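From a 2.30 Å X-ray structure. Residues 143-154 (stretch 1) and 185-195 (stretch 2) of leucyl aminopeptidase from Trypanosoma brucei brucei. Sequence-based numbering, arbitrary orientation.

Stretch 1 143-154: VFVLSNAVLPIA
Stretch 2, residues 185-195: QVVFPEPPAIP

A short parallel strand pairing holds the stretches together at one end; beyond it Val-150 and Phe-188, which bury the most surface of a 771 Å² contact, pack against each other. Strands 143-145 and 185-188 run in the same direction, their axes 26° apart and 4.6 Å at closest approach. In register, Val-143 pairs with Val-186 (CA to CA 4.7 Å) and Phe-144 with Val-187 (CA to CA 4.6 Å). Extended backbones (phi/psi -111/103 at Val-143, -114/99 at Val-187) set up the parallel ladder: Val-143 N donates to Gln-185 O at 2.8 Å, Val-187 N to Val-143 O at 2.8 Å, and Val-145 N to Val-187 O at 3.1 Å. Beyond it the chains diverge, CA to CA reaching 5.4 Å between Val-145 and Phe-188, and Pro-189, which lacks an amide hydrogen, instead places its CD 3.2 Å from Val-145 O.

Side chains of Val-143 and Val-186, both t, share one sheet face; Phe-144 and Val-187 share the other. There Phe-144 (chi1 -69°, chi2 83°) brings CD2 to 3.7 Å from Val-187 CB; the same CB lies 4.2 Å from the Phe-144 ring centroid, 30° off the normal, an off-centre CH-pi contact, with Val-187 CG2 over a ring face.

Phe-188 (phi/psi -75/157, chi1 -66°, chi2 -69°) starts sideways, but its ring end comes nearer stretch 1. Val-150 (phi/psi -66/-40, chi1 m) points toward stretch 2 and sets CG1 over a face of the Phe-188 ring, 3.7 Å from the ring centroid and 9° off the normal. Val-145 CG2 lies 3.3 Å from Phe-188 CD1, a tight approach, and Ile-153 CG2 lies 3.7 Å from Phe-188 CE1. Ser-147 O lies at the edge of the Phe-188 ring, 3.6 Å from Phe-188 CD1. The broad, flat ring thus offers surface to three branched aliphatic residues at once. Val-150 also reaches the later loop: CG1 is 3.7 Å from Pro-192 CB, and CG2 is 3.8 Å from CD1 of Ile-194 (chi1 -65°, chi2 158°). Ile-194 CD1 also lies 3.9 Å from Leu-151 CD1.

At the margin, polar groups join in beside Pro-189. Asn-148 (chi1 -75°, chi2 -66°) extends its amide so that OD1 accepts a weak hydrogen bond from Glu-190 N at 3.4 Å. One water donates to Asn-148 OD1 at 2.5 Å and to Glu-190 O at 3.0 Å; another accepts from Ala-193 N at 2.9 Å and donates weakly to Asn-148 O at 3.3 Å. Ser-147 OG (chi1 167°) accepts from Ala-149 N at 2.9 Å, bracing the turn before the helix, whose Ile-153 N donates to Ala-149 O at 3.1 Å.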

# COMPACT_ATOMS: atom_id res chain seq x y z
N VAL G 143 -0.88 -5.68 50.27
CA VAL G 143 -0.93 -4.43 49.51
C VAL G 143 -1.67 -3.41 50.35
O VAL G 143 -2.90 -3.39 50.43
CB VAL G 143 -1.59 -4.59 48.13
CG1 VAL G 143 -1.45 -3.33 47.32
CG2 VAL G 143 -0.96 -5.75 47.38
N PHE G 144 -0.89 -2.54 50.94
CA PHE G 144 -1.43 -1.47 51.80
C PHE G 144 -1.71 -0.27 50.92
O PHE G 144 -0.80 0.32 50.33
CB PHE G 144 -0.44 -1.06 52.88
CG PHE G 144 -0.22 -2.11 53.94
CD1 PHE G 144 0.67 -3.15 53.73
CD2 PHE G 144 -0.91 -2.04 55.16
CE1 PHE G 144 0.86 -4.11 54.71
CE2 PHE G 144 -0.71 -3.00 56.14
CZ PHE G 144 0.16 -4.04 55.91
N VAL G 145 -2.99 0.07 50.83
CA VAL G 145 -3.41 1.22 50.01
C VAL G 145 -3.85 2.31 50.95
O VAL G 145 -4.54 2.05 51.92
CB VAL G 145 -4.51 0.86 48.99
CG1 VAL G 145 -4.07 -0.30 48.11
CG2 VAL G 145 -5.82 0.49 49.65
N LEU G 146 -3.48 3.53 50.64
CA LEU G 146 -3.82 4.68 51.47
C LEU G 146 -5.10 5.40 51.03
O LEU G 146 -5.55 6.31 51.70
CB LEU G 146 -2.65 5.64 51.56
CG LEU G 146 -1.37 4.96 52.06
CD1 LEU G 146 -0.24 5.96 52.13
CD2 LEU G 146 -1.56 4.29 53.40
N SER G 147 -5.66 4.98 49.91
CA SER G 147 -6.94 5.51 49.43
C SER G 147 -8.05 4.69 50.02
O SER G 147 -7.90 3.50 50.26
CB SER G 147 -7.04 5.44 47.90
OG SER G 147 -8.38 5.68 47.44
N ASN G 148 -9.18 5.36 50.27
CA ASN G 148 -10.43 4.66 50.69
C ASN G 148 -11.43 4.54 49.55
O ASN G 148 -12.60 4.27 49.77
CB ASN G 148 -11.08 5.37 51.89
CG ASN G 148 -10.34 5.10 53.19
OD1 ASN G 148 -10.30 3.96 53.68
ND2 ASN G 148 -9.70 6.13 53.73
N ALA G 149 -10.97 4.76 48.31
CA ALA G 149 -11.85 4.67 47.13
C ALA G 149 -11.95 3.20 46.77
O ALA G 149 -11.33 2.71 45.84
CB ALA G 149 -11.33 5.50 45.99
N VAL G 150 -12.75 2.49 47.54
CA VAL G 150 -12.64 1.02 47.60
C VAL G 150 -12.98 0.30 46.30
O VAL G 150 -12.33 -0.65 45.92
CB VAL G 150 -13.42 0.39 48.77
CG1 VAL G 150 -12.88 0.94 50.09
CG2 VAL G 150 -14.91 0.63 48.66
N LEU G 151 -14.00 0.76 45.62
CA LEU G 151 -14.44 0.08 44.36
C LEU G 151 -13.39 0.22 43.24
O LEU G 151 -12.97 -0.79 42.68
CB LEU G 151 -15.80 0.57 43.86
CG LEU G 151 -16.33 -0.40 42.79
CD1 LEU G 151 -17.46 -1.23 43.35
CD2 LEU G 151 -16.80 0.35 41.56
N PRO G 152 -12.99 1.45 42.90
CA PRO G 152 -11.97 1.56 41.85
C PRO G 152 -10.66 0.88 42.21
O PRO G 152 -10.01 0.30 41.33
CB PRO G 152 -11.77 3.06 41.68
CG PRO G 152 -12.38 3.69 42.85
CD PRO G 152 -13.45 2.77 43.33
N ILE G 153 -10.28 0.91 43.48
CA ILE G 153 -9.04 0.23 43.93
C ILE G 153 -9.20 -1.27 43.80
O ILE G 153 -8.29 -1.96 43.37
CB ILE G 153 -8.56 0.63 45.32
CG1 ILE G 153 -7.56 1.78 45.20
CG2 ILE G 153 -7.76 -0.49 45.96
CD1 ILE G 153 -8.18 3.12 45.32
N ALA G 154 -10.36 -1.77 44.15
CA ALA G 154 -10.60 -3.23 44.06
C ALA G 154 -10.41 -3.74 42.63
O ALA G 154 -9.76 -4.75 42.40
CB ALA G 154 -11.97 -3.57 44.56
N GLN G 185 -3.52 -9.44 49.33
CA GLN G 185 -4.37 -8.95 50.42
C GLN G 185 -4.31 -7.43 50.44
O GLN G 185 -3.32 -6.84 50.85
CB GLN G 185 -3.96 -9.51 51.79
CG GLN G 185 -4.89 -9.04 52.92
CD GLN G 185 -4.67 -9.75 54.24
OE1 GLN G 185 -5.64 -10.06 54.94
NE2 GLN G 185 -3.42 -9.95 54.63
N VAL G 186 -5.40 -6.82 50.00
CA VAL G 186 -5.52 -5.38 49.98
C VAL G 186 -5.96 -4.89 51.37
O VAL G 186 -6.98 -5.30 51.91
CB VAL G 186 -6.55 -4.91 48.94
CG1 VAL G 186 -6.76 -3.41 49.00
CG2 VAL G 186 -6.07 -5.31 47.55
N VAL G 187 -5.16 -3.99 51.92
CA VAL G 187 -5.36 -3.45 53.26
C VAL G 187 -5.70 -1.98 53.18
O VAL G 187 -4.83 -1.14 53.02
CB VAL G 187 -4.13 -3.64 54.14
CG1 VAL G 187 -4.46 -3.27 55.59
CG2 VAL G 187 -3.64 -5.08 54.09
N PHE G 188 -6.99 -1.69 53.28
CA PHE G 188 -7.47 -0.28 53.28
C PHE G 188 -7.18 0.38 54.62
O PHE G 188 -7.01 -0.32 55.62
CB PHE G 188 -8.96 -0.19 53.02
CG PHE G 188 -9.37 -0.63 51.63
CD1 PHE G 188 -9.03 0.12 50.52
CD2 PHE G 188 -10.10 -1.82 51.45
CE1 PHE G 188 -9.41 -0.28 49.24
CE2 PHE G 188 -10.46 -2.24 50.17
CZ PHE G 188 -10.12 -1.47 49.07
N PRO G 189 -7.10 1.71 54.66
CA PRO G 189 -6.94 2.39 55.96
C PRO G 189 -8.10 2.15 56.95
O PRO G 189 -7.88 1.91 58.12
CB PRO G 189 -6.90 3.88 55.59
CG PRO G 189 -6.52 3.88 54.14
CD PRO G 189 -7.18 2.67 53.56
N GLU G 190 -9.32 2.21 56.44
CA GLU G 190 -10.54 2.05 57.23
C GLU G 190 -11.31 0.85 56.75
O GLU G 190 -11.14 0.43 55.59
CB GLU G 190 -11.44 3.27 57.07
CG GLU G 190 -10.82 4.63 57.42
CD GLU G 190 -10.44 4.71 58.90
OE1 GLU G 190 -10.86 3.86 59.71
OE2 GLU G 190 -9.74 5.64 59.30
N PRO G 191 -12.22 0.31 57.59
CA PRO G 191 -13.10 -0.75 57.09
C PRO G 191 -13.83 -0.27 55.82
O PRO G 191 -14.33 0.84 55.79
CB PRO G 191 -14.08 -0.96 58.23
CG PRO G 191 -13.33 -0.55 59.45
CD PRO G 191 -12.45 0.59 59.02
N PRO G 192 -13.81 -1.06 54.76
CA PRO G 192 -14.31 -0.54 53.52
C PRO G 192 -15.81 -0.29 53.57
O PRO G 192 -16.58 -1.13 54.06
CB PRO G 192 -13.96 -1.66 52.51
CG PRO G 192 -13.86 -2.88 53.33
CD PRO G 192 -13.28 -2.42 54.62
N ALA G 193 -16.21 0.81 52.95
CA ALA G 193 -17.65 1.13 52.80
C ALA G 193 -18.45 0.02 52.12
O ALA G 193 -19.64 -0.19 52.38
CB ALA G 193 -17.83 2.43 52.04
N ILE G 194 -17.82 -0.69 51.21
CA ILE G 194 -18.43 -1.86 50.55
C ILE G 194 -17.82 -3.07 51.22
O ILE G 194 -16.60 -3.15 51.34
CB ILE G 194 -18.17 -1.85 49.02
CG1 ILE G 194 -18.87 -0.66 48.37
CG2 ILE G 194 -18.63 -3.15 48.36
CD1 ILE G 194 -18.28 -0.26 47.05
N PRO G 195 -18.64 -4.03 51.66
CA PRO G 195 -18.07 -5.19 52.36
C PRO G 195 -16.99 -5.95 51.56
O PRO G 195 -17.12 -6.10 50.36
CB PRO G 195 -19.30 -6.10 52.58
CG PRO G 195 -20.46 -5.19 52.50
CD PRO G 195 -20.10 -4.14 51.51
O HOH W 1 -12.02 2.17 53.34
O HOH W 2 -14.57 3.08 52.19